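Local coordinates for protein aminoglycoside N(3)-acetyltransferase (Enterobacter cloacae, PDB 6NP3) that acetylates the N3 amine of 2-deoxystreptamine aminoglycosides such as gentamicin with acetyl-CoA, and so probably confers resistance to these antibiotics, at residues W3-L8 with V43-E48; V9-D14 with Q238-G243; P117-A122 with A139-R144; V185-P190 with V200-W205. All coordinates share one frame; numbering follows the deposited sequence.

Interaction 1. Residues W3-L8 with V43-E48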
loop_
_atom_site.group_PDB
_atom_site.type_symbol
_atom_site.label_atom_id
_atom_site.label_comp_id
_atom_site.label_asym_id
_atom_site.label_seq_id
_atom_site.Cartn_x
_atom_site.Cartn_y
_atom_site.Cartn_z
ATOM N N TRP A 3 8.722 -16.519 -17.193
ATOM C CA TRP A 3 9.706 -16.467 -16.129
ATOM C C TRP A 3 9.417 -17.523 -15.075
ATOM O O TRP A 3 8.267 -17.722 -14.670
ATOM C CB TRP A 3 9.662 -15.098 -15.463
ATOM C CG TRP A 3 9.988 -13.981 -16.390
ATOM C CD1 TRP A 3 9.108 -13.139 -17.000
ATOM C CD2 TRP A 3 11.293 -13.570 -16.804
ATOM N NE1 TRP A 3 9.782 -12.239 -17.782
ATOM C CE2 TRP A 3 11.126 -12.474 -17.674
ATOM C CE3 TRP A 3 12.586 -14.022 -16.527
ATOM C CZ2 TRP A 3 12.198 -11.821 -18.260
ATOM C CZ3 TRP A 3 13.652 -13.372 -17.114
ATOM C CH2 TRP A 3 13.450 -12.287 -17.976
ATOM N N SER A 4 10.472 -18.199 -14.640
ATOM C CA SER A 4 10.387 -19.164 -13.561
ATOM C C SER A 4 10.597 -18.473 -12.218
ATOM O O SER A 4 11.194 -17.395 -12.128
ATOM C CB SER A 4 11.460 -20.232 -13.720
ATOM O OG SER A 4 12.728 -19.660 -13.516
ATOM N N LYS A 5 10.124 -19.124 -11.156
ATOM C CA LYS A 5 10.369 -18.606 -9.814
ATOM C C LYS A 5 11.860 -18.400 -9.576
ATOM O O LYS A 5 12.289 -17.346 -9.091
ATOM C CB LYS A 5 9.780 -19.546 -8.760
ATOM C CG LYS A 5 10.115 -19.117 -7.338
ATOM C CD LYS A 5 9.359 -19.921 -6.287
ATOM C CE LYS A 5 9.773 -21.375 -6.284
ATOM N NZ LYS A 5 9.226 -22.109 -5.111
ATOM N N SER A 6 12.673 -19.405 -9.909
ATOM C CA SER A 6 14.107 -19.294 -9.674
ATOM C C SER A 6 14.697 -18.057 -10.339
ATOM O O SER A 6 15.537 -17.368 -9.750
ATOM C CB SER A 6 14.823 -20.550 -10.183
ATOM O OG SER A 6 16.233 -20.386 -10.200
ATOM N N GLU A 7 14.315 -17.782 -11.585
ATOM C CA GLU A 7 14.856 -16.610 -12.265
ATOM C C GLU A 7 14.462 -15.331 -11.534
ATOM O O GLU A 7 15.288 -14.428 -11.343
ATOM C CB GLU A 7 14.330 -16.558 -13.697
ATOM C CG GLU A 7 14.938 -17.584 -14.653
ATOM C CD GLU A 7 14.266 -17.583 -16.014
ATOM O OE1 GLU A 7 13.028 -17.705 -16.079
ATOM O OE2 GLU A 7 14.982 -17.459 -17.026
ATOM N N LEU A 8 13.199 -15.246 -11.115
ATOM C CA LEU A 8 12.758 -14.068 -10.379
ATOM C C LEU A 8 13.521 -13.906 -9.077
ATOM O O LEU A 8 13.892 -12.780 -8.708
ATOM C CB LEU A 8 11.265 -14.147 -10.115
ATOM C CG LEU A 8 10.387 -14.191 -11.359
ATOM C CD1 LEU A 8 8.934 -14.360 -10.966
ATOM C CD2 LEU A 8 10.532 -12.950 -12.220
ATOM N N VAL A 43 4.583 -14.037 -6.392
ATOM C CA VAL A 43 4.364 -14.095 -4.947
ATOM C C VAL A 43 5.334 -15.089 -4.306
ATOM O O VAL A 43 5.982 -14.796 -3.290
ATOM C CB VAL A 43 2.897 -14.457 -4.647
ATOM C CG1 VAL A 43 2.683 -14.666 -3.172
ATOM C CG2 VAL A 43 1.970 -13.399 -5.152
ATOM N N ASP A 44 5.432 -16.298 -4.879
ATOM C CA ASP A 44 6.351 -17.303 -4.346
ATOM C C ASP A 44 7.785 -16.806 -4.375
ATOM O O ASP A 44 8.566 -17.066 -3.453
ATOM C CB ASP A 44 6.247 -18.616 -5.132
ATOM C CG ASP A 44 4.905 -19.298 -4.978
ATOM O OD1 ASP A 44 4.188 -19.054 -3.986
ATOM O OD2 ASP A 44 4.578 -20.135 -5.847
ATOM N N ALA A 45 8.167 -16.126 -5.448
ATOM C CA ALA A 45 9.529 -15.619 -5.540
ATOM C C ALA A 45 9.805 -14.559 -4.475
ATOM O O ALA A 45 10.886 -14.545 -3.880
ATOM C CB ALA A 45 9.755 -15.023 -6.925
ATOM N N LEU A 46 8.849 -13.659 -4.230
ATOM C CA LEU A 46 9.025 -12.647 -3.192
ATOM C C LEU A 46 9.201 -13.281 -1.819
ATOM O O LEU A 46 10.063 -12.866 -1.033
ATOM C CB LEU A 46 7.824 -11.702 -3.187
ATOM C CG LEU A 46 7.594 -10.823 -4.415
ATOM C CD1 LEU A 46 6.222 -10.198 -4.387
ATOM C CD2 LEU A 46 8.689 -9.763 -4.452
ATOM N N ILE A 47 8.369 -14.272 -1.510
ATOM C CA ILE A 47 8.448 -14.960 -0.234
ATOM C C ILE A 47 9.781 -15.670 -0.092
ATOM O O ILE A 47 10.406 -15.629 0.972
ATOM C CB ILE A 47 7.250 -15.918 -0.108
ATOM C CG1 ILE A 47 5.955 -15.112 -0.006
ATOM C CG2 ILE A 47 7.408 -16.857 1.071
ATOM C CD1 ILE A 47 4.705 -15.943 -0.099
ATOM N N GLU A 48 10.250 -16.306 -1.160
ATOM C CA GLU A 48 11.535 -16.983 -1.092
ATOM C C GLU A 48 12.677 -15.983 -0.933
ATOM O O GLU A 48 13.634 -16.222 -0.192
ATOM C CB GLU A 48 11.721 -17.806 -2.360
ATOM C CG GLU A 48 13.004 -18.585 -2.358
ATOM C CD GLU A 48 13.034 -19.680 -3.397
ATOM O OE1 GLU A 48 14.082 -19.837 -4.044
ATOM O OE2 GLU A 48 12.013 -20.371 -3.556
#
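The backbones of Lys5 and Ala45 approach to 5.3 Å between their CA atoms, a close helix-helix contact in which the first turn of helix 5-15 meets the middle of helix 39-50. The small side chain of Ala45 permits this spacing: its CB sits 3.6 Å from Leu8 CB. Lys5, modelled in two conformers, covers the more exposed side. In the one described, CG is anti to the backbone N (chi1 175°) and passes over the Ala45 backbone, while CD lies 3.6 Å from Asp44 CB, the two side chains crossing at about a right angle. The carboxylate of Asp44 accepts from Gln40 NE2 through OD1; it is CB that Lys5 meets. The helix start is fixed by a capping box: Ser4 OG, at the N-cap, accepts from Glu7 N, and Glu7 OE1 receives Ser4 N at 3.0 Å in an almost straight bond (175°) on its anti lone pair. OE1 also accepts from Ser4 OG, so two donors grip one oxygen. No hydrogen bond joins residues 3-8 to 43-48; in the same Lys5 conformer NZ comes 3.6 Å from Glu48 OE2, a long and doubtful salt bridge.

Interaction 2. Residues V9-D14 with Q238-G243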
loop_
_atom_site.group_PDB
_atom_site.type_symbol
_atom_site.label_atom_id
_atom_site.label_comp_id
_atom_site.label_asym_id
_atom_site.label_seq_id
_atom_site.Cartn_x
_atom_site.Cartn_y
_atom_site.Cartn_z
ATOM N N VAL A 9 13.742 -14.998 -8.347
ATOM C CA VAL A 9 14.468 -14.902 -7.090
ATOM C C VAL A 9 15.870 -14.352 -7.317
ATOM O O VAL A 9 16.365 -13.527 -6.542
ATOM C CB VAL A 9 14.478 -16.263 -6.366
ATOM C CG1 VAL A 9 15.374 -16.166 -5.176
ATOM C CG2 VAL A 9 13.079 -16.641 -5.961
ATOM N N ARG A 10 16.562 -14.849 -8.350
ATOM C CA ARG A 10 17.909 -14.360 -8.602
ATOM C C ARG A 10 17.878 -12.892 -8.994
ATOM O O ARG A 10 18.767 -12.128 -8.612
ATOM C CB ARG A 10 18.613 -15.204 -9.668
ATOM C CG ARG A 10 18.658 -16.697 -9.356
ATOM C CD ARG A 10 19.177 -16.997 -7.957
ATOM N NE ARG A 10 20.596 -16.684 -7.781
ATOM C CZ ARG A 10 21.208 -16.633 -6.605
ATOM N NH1 ARG A 10 20.530 -16.864 -5.490
ATOM N NH2 ARG A 10 22.497 -16.339 -6.542
ATOM N N GLN A 11 16.883 -12.482 -9.787
ATOM C CA GLN A 11 16.742 -11.065 -10.117
ATOM C C GLN A 11 16.480 -10.207 -8.878
ATOM O O GLN A 11 17.013 -9.095 -8.765
ATOM C CB GLN A 11 15.602 -10.875 -11.111
ATOM C CG GLN A 11 15.898 -11.319 -12.519
ATOM C CD GLN A 11 14.687 -11.249 -13.399
ATOM O OE1 GLN A 11 13.591 -11.550 -12.968
ATOM N NE2 GLN A 11 14.872 -10.831 -14.641
ATOM N N LEU A 12 15.647 -10.690 -7.952
ATOM C CA LEU A 12 15.385 -9.946 -6.726
ATOM C C LEU A 12 16.645 -9.820 -5.888
ATOM O O LEU A 12 16.925 -8.757 -5.316
ATOM C CB LEU A 12 14.257 -10.624 -5.960
ATOM C CG LEU A 12 12.870 -10.503 -6.601
ATOM C CD1 LEU A 12 11.890 -11.498 -6.021
ATOM C CD2 LEU A 12 12.347 -9.090 -6.431
ATOM N N ARG A 13 17.446 -10.888 -5.835
ATOM C CA ARG A 13 18.713 -10.810 -5.124
ATOM C C ARG A 13 19.627 -9.789 -5.783
ATOM O O ARG A 13 20.290 -8.999 -5.099
ATOM C CB ARG A 13 19.365 -12.193 -5.085
ATOM C CG ARG A 13 18.648 -13.211 -4.207
ATOM C CD ARG A 13 19.364 -13.361 -2.866
ATOM N NE ARG A 13 18.701 -14.273 -1.936
ATOM C CZ ARG A 13 17.675 -13.928 -1.162
ATOM N NH1 ARG A 13 17.176 -12.698 -1.216
ATOM N NH2 ARG A 13 17.150 -14.821 -0.335
ATOM N N ASP A 14 19.686 -9.801 -7.118
ATOM C CA ASP A 14 20.539 -8.843 -7.816
ATOM C C ASP A 14 20.126 -7.414 -7.493
ATOM O O ASP A 14 20.973 -6.522 -7.406
ATOM C CB ASP A 14 20.436 -8.999 -9.333
ATOM C CG ASP A 14 21.125 -10.215 -9.866
ATOM O OD1 ASP A 14 21.965 -10.784 -9.158
ATOM O OD2 ASP A 14 20.814 -10.575 -11.016
ATOM N N GLN A 238 18.406 -0.348 -9.328
ATOM C CA GLN A 238 17.493 -0.528 -10.437
ATOM C C GLN A 238 17.905 -1.784 -11.182
ATOM O O GLN A 238 19.092 -2.105 -11.286
ATOM C CB GLN A 238 17.568 0.674 -11.377
ATOM C CG GLN A 238 17.155 1.994 -10.704
ATOM C CD GLN A 238 17.792 3.213 -11.336
ATOM O OE1 GLN A 238 17.591 3.494 -12.514
ATOM N NE2 GLN A 238 18.574 3.937 -10.551
ATOM N N GLY A 239 16.922 -2.476 -11.716
ATOM C CA GLY A 239 17.174 -3.680 -12.463
ATOM C C GLY A 239 15.893 -4.394 -12.804
ATOM O O GLY A 239 14.814 -4.003 -12.341
ATOM N N PRO A 240 15.978 -5.468 -13.592
ATOM C CA PRO A 240 14.762 -6.143 -14.054
ATOM C C PRO A 240 14.234 -7.104 -13.002
ATOM O O PRO A 240 15.004 -7.761 -12.295
ATOM C CB PRO A 240 15.250 -6.936 -15.278
ATOM C CG PRO A 240 16.682 -7.231 -14.959
ATOM C CD PRO A 240 17.183 -5.986 -14.273
ATOM N N VAL A 241 12.912 -7.221 -12.938
ATOM C CA VAL A 241 12.230 -8.350 -12.317
ATOM C C VAL A 241 11.229 -8.828 -13.352
ATOM O O VAL A 241 10.365 -8.054 -13.782
ATOM C CB VAL A 241 11.528 -7.957 -11.006
ATOM C CG1 VAL A 241 10.760 -9.118 -10.456
ATOM C CG2 VAL A 241 12.561 -7.466 -10.002
ATOM N N GLY A 242 11.402 -10.057 -13.826
ATOM C CA GLY A 242 10.763 -10.438 -15.072
ATOM C C GLY A 242 11.187 -9.461 -16.144
ATOM O O GLY A 242 12.362 -9.104 -16.264
ATOM N N GLY A 243 10.223 -8.990 -16.913
ATOM C CA GLY A 243 10.469 -7.970 -17.908
ATOM C C GLY A 243 10.343 -6.540 -17.428
ATOM O O GLY A 243 10.429 -5.616 -18.246
HETATM O O HOH W 1 17.403 -7.588 -11.096
#
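Gln11 reaches from helix 5-15 to the end of strand 237-241 and grips the backbone there with its carboxamide. OE1 accepts from Gly242 N at 2.8 Å, with an N-H...O angle of 152° and the donor tilted 33° from the carboxamide plane. On the other branch, NE2 donates to Gly242 O in a weak bond of 3.5 Å, so the amide addresses both polar atoms of a single glycine. CG of Gln11 is anti to its own carbonyl carbon, and the chain is extended beyond it; along this reach CB rests 3.4 Å from Pro240 O, while NE2 lies near Pro240 CB and CG. A water adds a second link: it donates to Gln11 O at 2.8 Å and to Pro240 O at 2.7 Å, joining a helix carbonyl to a strand carbonyl. On the more buried side the contact turns apolar, where Leu12 CD2 meets Val241 CG2 at 3.9 Å.

Further out, Trp3 packs against Gln11, Leu12 also touches Leu46 and Ala49 of helix 39-50, and Val241 leans on Ser246 and Ile160. Gly242 has a positive phi, a conformation that favours glycine, at the turn between strands 237-241 and 244-250. Helix and strand run antiparallel, their short axes 172° apart in direction and 7.7 Å at closest approach. This is the helix-on-sheet packing of an alpha/beta fold, with the N-terminal helix laid against the outermost strand 237-241 of the mixed central sheet.

Interaction 3. Residues P117-A122 with A139-R144. With LLL ((2R,3R,4R,5R)-2-((1S,2S,3R,4S,6R)-4,6-diamino-3-((2R,3R,6S)-3-amino-6-(aminomethyl)-tetrahydro-2H-pyran-2-yloxy)-2-hydr oxycyclohexyloxy)-5-methyl-4-(methylamino)-tetrahydro-2H-pyran-3,5-diol), chain B.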
loop_
_atom_site.group_PDB
_atom_site.type_symbol
_atom_site.label_atom_id
_atom_site.label_comp_id
_atom_site.label_asym_id
_atom_site.label_seq_id
_atom_site.Cartn_x
_atom_site.Cartn_y
_atom_site.Cartn_z
ATOM N N PRO A 117 -11.141 -1.215 6.366
ATOM C CA PRO A 117 -11.655 -1.828 5.138
ATOM C C PRO A 117 -11.141 -1.178 3.871
ATOM O O PRO A 117 -10.838 -1.879 2.904
ATOM C CB PRO A 117 -13.178 -1.727 5.300
ATOM C CG PRO A 117 -13.397 -1.693 6.742
ATOM C CD PRO A 117 -12.243 -0.842 7.268
ATOM N N ASP A 118 -10.994 0.143 3.860
ATOM C CA ASP A 118 -10.550 0.840 2.662
ATOM C C ASP A 118 -9.036 0.850 2.529
ATOM O O ASP A 118 -8.522 0.776 1.412
ATOM C CB ASP A 118 -11.102 2.271 2.622
ATOM C CG ASP A 118 -10.886 2.914 1.292
ATOM O OD1 ASP A 118 -11.491 2.469 0.278
ATOM O OD2 ASP A 118 -10.076 3.859 1.227
ATOM N N ALA A 119 -8.322 1.002 3.640
ATOM C CA ALA A 119 -6.865 1.023 3.649
ATOM C C ALA A 119 -6.247 -0.342 3.946
ATOM O O ALA A 119 -5.048 -0.420 4.228
ATOM C CB ALA A 119 -6.383 2.047 4.677
ATOM N N SER A 120 -6.977 -1.420 3.742
ATOM C CA SER A 120 -6.554 -2.694 4.279
ATOM C C SER A 120 -5.194 -3.127 3.761
ATOM O O SER A 120 -4.903 -3.061 2.570
ATOM C CB SER A 120 -7.587 -3.758 3.942
ATOM O OG SER A 120 -7.302 -4.994 4.586
ATOM N N MET A 121 -4.392 -3.650 4.685
ATOM C CA MET A 121 -3.034 -4.101 4.421
ATOM C C MET A 121 -2.898 -5.587 4.734
ATOM O O MET A 121 -3.404 -6.061 5.757
ATOM C CB MET A 121 -2.059 -3.339 5.331
ATOM C CG MET A 121 -2.086 -1.835 5.192
ATOM S SD MET A 121 -1.158 -1.269 3.785
ATOM C CE MET A 121 -1.707 0.427 3.703
ATOM N N ALA A 122 -2.148 -6.299 3.893
ATOM C CA ALA A 122 -1.915 -7.725 4.052
ATOM C C ALA A 122 -0.444 -7.932 4.361
ATOM O O ALA A 122 0.401 -7.270 3.768
ATOM C CB ALA A 122 -2.280 -8.451 2.765
ATOM N N ALA A 139 -6.910 6.373 10.867
ATOM C CA ALA A 139 -5.470 6.172 10.819
ATOM C C ALA A 139 -5.130 5.299 9.612
ATOM O O ALA A 139 -4.545 4.222 9.720
ATOM C CB ALA A 139 -4.952 5.541 12.109
ATOM N N ALA A 140 -5.455 5.786 8.421
ATOM C CA ALA A 140 -5.322 4.947 7.238
ATOM C C ALA A 140 -3.863 4.672 6.887
ATOM O O ALA A 140 -3.460 3.508 6.753
ATOM C CB ALA A 140 -6.059 5.570 6.064
ATOM N N TYR A 141 -3.062 5.743 6.704
ATOM C CA TYR A 141 -1.678 5.629 6.264
ATOM C C TYR A 141 -0.711 6.384 7.144
ATOM O O TYR A 141 0.487 6.378 6.851
ATOM C CB TYR A 141 -1.505 6.145 4.823
ATOM C CG TYR A 141 -2.573 5.580 3.915
ATOM C CD1 TYR A 141 -2.552 4.244 3.529
ATOM C CD2 TYR A 141 -3.650 6.345 3.511
ATOM C CE1 TYR A 141 -3.543 3.705 2.738
ATOM C CE2 TYR A 141 -4.648 5.799 2.715
ATOM C CZ TYR A 141 -4.583 4.478 2.345
ATOM O OH TYR A 141 -5.582 3.918 1.587
ATOM N N GLY A 142 -1.180 6.990 8.221
ATOM C CA GLY A 142 -0.324 7.812 9.023
ATOM C C GLY A 142 0.106 7.141 10.302
ATOM O O GLY A 142 0.175 5.907 10.389
ATOM N N PRO A 143 0.400 7.950 11.330
ATOM C CA PRO A 143 0.771 7.387 12.629
ATOM C C PRO A 143 -0.232 6.332 13.071
ATOM O O PRO A 143 -1.438 6.468 12.877
ATOM C CB PRO A 143 0.808 8.609 13.559
ATOM C CG PRO A 143 1.177 9.751 12.613
ATOM C CD PRO A 143 0.484 9.431 11.323
ATOM N N ARG A 144 0.309 5.262 13.644
ATOM C CA ARG A 144 -0.421 4.160 14.263
ATOM C C ARG A 144 -0.921 3.174 13.213
ATOM O O ARG A 144 -1.537 2.155 13.576
ATOM C CB ARG A 144 -1.563 4.615 15.183
ATOM C CG ARG A 144 -1.054 5.542 16.287
ATOM C CD ARG A 144 -2.148 5.928 17.273
ATOM N NE ARG A 144 -2.711 4.748 17.924
ATOM C CZ ARG A 144 -2.294 4.246 19.082
ATOM N NH1 ARG A 144 -1.305 4.818 19.753
ATOM N NH2 ARG A 144 -2.872 3.162 19.577
HETATM C C11 LLL B . -4.840 6.765 -7.313
HETATM O O11 LLL B . -4.130 6.420 -6.095
HETATM C C21 LLL B . -4.056 6.160 -8.476
HETATM N N21 LLL B . -3.811 4.760 -8.151
HETATM C C31 LLL B . -2.720 6.797 -8.582
HETATM C C41 LLL B . -2.917 8.283 -8.833
HETATM C C51 LLL B . -3.753 8.849 -7.690
HETATM O O51 LLL B . -4.966 8.159 -7.575
HETATM C C61 LLL B . -4.077 10.305 -7.945
HETATM N N61 LLL B . -4.888 10.794 -6.830
HETATM C C12 LLL B . -5.674 5.395 -2.308
HETATM N N12 LLL B . -6.234 5.389 -0.963
HETATM C C22 LLL B . -4.373 6.194 -2.367
HETATM C C32 LLL B . -3.829 6.079 -3.777
HETATM N N32 LLL B . -2.564 6.813 -3.868
HETATM C C42 LLL B . -4.775 6.643 -4.838
HETATM C C52 LLL B . -6.139 5.962 -4.709
HETATM O O52 LLL B . -7.046 6.624 -5.559
HETATM C C62 LLL B . -6.680 6.003 -3.294
HETATM O O62 LLL B . -7.856 5.217 -3.247
HETATM C C13 LLL B . -9.032 5.818 -2.702
HETATM C C23 LLL B . -9.838 4.689 -2.065
HETATM O O23 LLL B . -9.005 4.026 -1.136
HETATM C C33 LLL B . -10.259 3.657 -3.127
HETATM N N33 LLL B . -11.134 2.633 -2.515
HETATM C C43 LLL B . -11.000 4.395 -4.262
HETATM O O43 LLL B . -12.235 4.828 -3.727
HETATM C C53 LLL B . -10.173 5.585 -4.759
HETATM O O53 LLL B . -9.819 6.468 -3.719
HETATM C C83 LLL B . -11.233 3.450 -5.447
HETATM C C93 LLL B . -10.622 1.272 -2.785
HETATM O O HOH W 2 -7.938 4.739 2.813
#
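Ala119 CB forms the tight centre of this contact, 3.8 Å from Ala140 CB and 3.7 Å from Tyr141 OH. Met121 adds its terminal methyl: in the conformer described, one of two, CE meets the ring edge of Tyr141 near the ring plane, 3.9 Å from CE1. Ala140 CB lies over one face of the same ring, offset toward its rim. Phe59, edge-to-face with the Tyr141 ring, and His171 extend the aromatic surroundings.

No direct hydrogen bond joins the two segments, and at its polar end the contact is looser, mediated by water and antibiotic. One water donates to Asp118 OD2 and hydrogen-bonds Tyr141 OH, each at 2.8 Å. Asp118 CG is anti to the backbone N (chi1 -169°), and its carboxylate takes two ligand donors, one on each oxygen: gentamicin N33 on OD1 at 2.8 Å and O23 on OD2 at 2.6 Å. Ser65 OG also bonds OD1. The negative charge probably favours a protonated N33. Tyr141 OH accepts from ligand N12 at 3.0 Å. Asp118 and Tyr141 hold different rings of the antibiotic, the methylamino sugar and the deoxystreptamine, in the aminoglycoside-binding pocket of this N-acetyltransferase.

Interaction 4. Residues V185-P190 with V200-W205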
loop_
_atom_site.group_PDB
_atom_site.type_symbol
_atom_site.label_atom_id
_atom_site.label_comp_id
_atom_site.label_asym_id
_atom_site.label_seq_id
_atom_site.Cartn_x
_atom_site.Cartn_y
_atom_site.Cartn_z
ATOM N N VAL A 185 -11.154 14.058 4.306
ATOM C CA VAL A 185 -12.340 13.428 3.746
ATOM C C VAL A 185 -13.096 12.765 4.884
ATOM O O VAL A 185 -12.512 12.363 5.894
ATOM C CB VAL A 185 -12.016 12.370 2.665
ATOM C CG1 VAL A 185 -11.509 13.021 1.407
ATOM C CG2 VAL A 185 -11.025 11.327 3.172
ATOM N N THR A 186 -14.405 12.638 4.707
ATOM C CA THR A 186 -15.241 11.856 5.605
ATOM C C THR A 186 -15.876 10.712 4.822
ATOM O O THR A 186 -16.356 10.910 3.703
ATOM C CB THR A 186 -16.319 12.747 6.249
ATOM O OG1 THR A 186 -15.697 13.716 7.106
ATOM C CG2 THR A 186 -17.313 11.920 7.050
ATOM N N TYR A 187 -15.831 9.508 5.374
ATOM C CA TYR A 187 -16.453 8.361 4.727
ATOM C C TYR A 187 -16.859 7.378 5.810
ATOM O O TYR A 187 -16.519 7.546 6.981
ATOM C CB TYR A 187 -15.535 7.758 3.671
ATOM C CG TYR A 187 -14.154 7.382 4.142
ATOM C CD1 TYR A 187 -13.926 6.177 4.771
ATOM C CD2 TYR A 187 -13.072 8.215 3.922
ATOM C CE1 TYR A 187 -12.639 5.815 5.186
ATOM C CE2 TYR A 187 -11.797 7.861 4.315
ATOM C CZ TYR A 187 -11.598 6.677 4.971
ATOM O OH TYR A 187 -10.331 6.299 5.365
ATOM N N SER A 188 -17.584 6.338 5.401
ATOM C CA SER A 188 -18.120 5.347 6.313
ATOM C C SER A 188 -17.789 3.960 5.811
ATOM O O SER A 188 -17.889 3.688 4.612
ATOM C CB SER A 188 -19.642 5.475 6.407
ATOM O OG SER A 188 -20.019 6.758 6.884
ATOM N N MET A 189 -17.418 3.096 6.741
ATOM C CA MET A 189 -17.124 1.715 6.420
ATOM C C MET A 189 -17.915 0.787 7.325
ATOM O O MET A 189 -18.076 1.060 8.519
ATOM C CB MET A 189 -15.627 1.424 6.610
ATOM C CG MET A 189 -14.712 2.196 5.663
ATOM S SD MET A 189 -14.792 1.527 3.987
ATOM C CE MET A 189 -15.006 3.053 3.019
ATOM N N PRO A 190 -18.342 -0.361 6.801
ATOM C CA PRO A 190 -19.062 -1.345 7.622
ATOM C C PRO A 190 -18.097 -2.390 8.158
ATOM O O PRO A 190 -17.472 -3.127 7.379
ATOM C CB PRO A 190 -20.066 -1.934 6.625
ATOM C CG PRO A 190 -19.348 -1.890 5.310
ATOM C CD PRO A 190 -18.328 -0.740 5.379
ATOM N N VAL A 200 -19.069 2.623 10.783
ATOM C CA VAL A 200 -18.180 3.594 11.410
ATOM C C VAL A 200 -17.944 4.715 10.407
ATOM O O VAL A 200 -17.519 4.464 9.270
ATOM C CB VAL A 200 -16.848 2.956 11.839
ATOM C CG1 VAL A 200 -15.913 4.029 12.409
ATOM C CG2 VAL A 200 -17.078 1.832 12.836
ATOM N N THR A 201 -18.259 5.939 10.812
ATOM C CA THR A 201 -17.969 7.133 10.036
ATOM C C THR A 201 -16.744 7.810 10.630
ATOM O O THR A 201 -16.626 7.942 11.854
ATOM C CB THR A 201 -19.166 8.084 10.049
ATOM O OG1 THR A 201 -20.314 7.380 9.558
ATOM C CG2 THR A 201 -18.912 9.296 9.174
ATOM N N THR A 202 -15.812 8.192 9.763
ATOM C CA THR A 202 -14.579 8.807 10.224
ATOM C C THR A 202 -14.157 9.890 9.253
ATOM O O THR A 202 -14.610 9.936 8.115
ATOM C CB THR A 202 -13.450 7.764 10.304
ATOM O OG1 THR A 202 -12.360 8.288 11.066
ATOM C CG2 THR A 202 -12.928 7.367 8.909
ATOM N N SER A 203 -13.247 10.749 9.697
ATOM C CA SER A 203 -12.496 11.598 8.783
ATOM C C SER A 203 -11.035 11.165 8.774
ATOM O O SER A 203 -10.561 10.535 9.712
ATOM C CB SER A 203 -12.627 13.076 9.165
ATOM O OG SER A 203 -11.989 13.350 10.385
ATOM N N ASP A 204 -10.329 11.499 7.701
ATOM C CA ASP A 204 -8.903 11.213 7.600
ATOM C C ASP A 204 -8.341 12.148 6.543
ATOM O O ASP A 204 -9.082 12.862 5.871
ATOM C CB ASP A 204 -8.640 9.728 7.273
ATOM C CG ASP A 204 -7.348 9.195 7.888
ATOM O OD1 ASP A 204 -6.420 10.015 8.168
ATOM O OD2 ASP A 204 -7.274 7.957 8.059
ATOM N N TRP A 205 -7.024 12.148 6.411
ATOM C CA TRP A 205 -6.417 12.911 5.330
ATOM C C TRP A 205 -6.894 12.413 3.970
ATOM O O TRP A 205 -7.069 11.207 3.761
ATOM C CB TRP A 205 -4.888 12.850 5.431
ATOM C CG TRP A 205 -4.406 13.235 6.801
ATOM C CD1 TRP A 205 -3.843 12.427 7.718
ATOM C CD2 TRP A 205 -4.520 14.520 7.414
ATOM N NE1 TRP A 205 -3.558 13.123 8.859
ATOM C CE2 TRP A 205 -3.967 14.418 8.694
ATOM C CE3 TRP A 205 -5.031 15.745 7.005
ATOM C CZ2 TRP A 205 -3.919 15.494 9.569
ATOM C CZ3 TRP A 205 -4.990 16.808 7.895
ATOM C CH2 TRP A 205 -4.442 16.670 9.148
HETATM O O HOH W 3 -9.345 6.344 7.955
#
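Six backbone hydrogen bonds join Val185, Tyr187 and Met189 to Asp204, Thr202 and Val200, each residue both giving and receiving within its pair. The bond from Thr202 N to Tyr187 O, 2.9 Å long, is nearly straight (169°), and its donor lies almost on the carbonyl axis. Between these pairs, Ser188 OG and Thr201 OG1 stand 2.8 Å apart at a non-hydrogen-bonded pair. A water spans Tyr187 OH, at 2.8 Å, and Asp204 OD2, to which it donates at 2.6 Å. That carboxylate oxygen also accepts from Ala140 N, while OD1 receives Trp205 N.

Strands 184-193 and 196-205 make an antiparallel beta hairpin, a two-stranded sheet separate from the central one, and the 150° between their local directions reflects its twist. On one face of it, Tyr187 CG lies between its backbone N and carbonyl carbon (chi1 54°), and the ring lies side by side with Thr202, whose CG2 sits 4.0 Å above one ring face toward the rim; Val185 CG2 comes to the ring edge in its plane. Tyr67 meets the same ring obliquely. On the opposite face of the sheet, Thr186 CG2 reaches diagonally across the strands to Thr201 CG2, 3.7 Å away, and Thr186 OG1 lies 3.8 Å from Ser203 CB.

Interactions 1 and 2 share helix 5-15, with centres 10 Å apart: Trp3 CE2 rests 3.3 Å from Gly242 CA, and Val9 CG2 lies 3.7 Å from Ala45 O. Together they attach the N-terminal helix to both helix 39-50 and the sheet edge. Interactions 3 and 4, centres 12 Å apart, are joined by the hydrogen bond between Asp204 and Ala140, which ties the hairpin to the loop carrying Tyr141; Pro117 CG also packs on Met189 CB. Interaction 3 binds gentamicin directly. In interaction 4, the side chain of Met189 is about 7 Å from the bound LLL, the gentamicin molecule. Interactions 1 and 4, on opposite sides of the chain's centre, are 38 Å apart between centres.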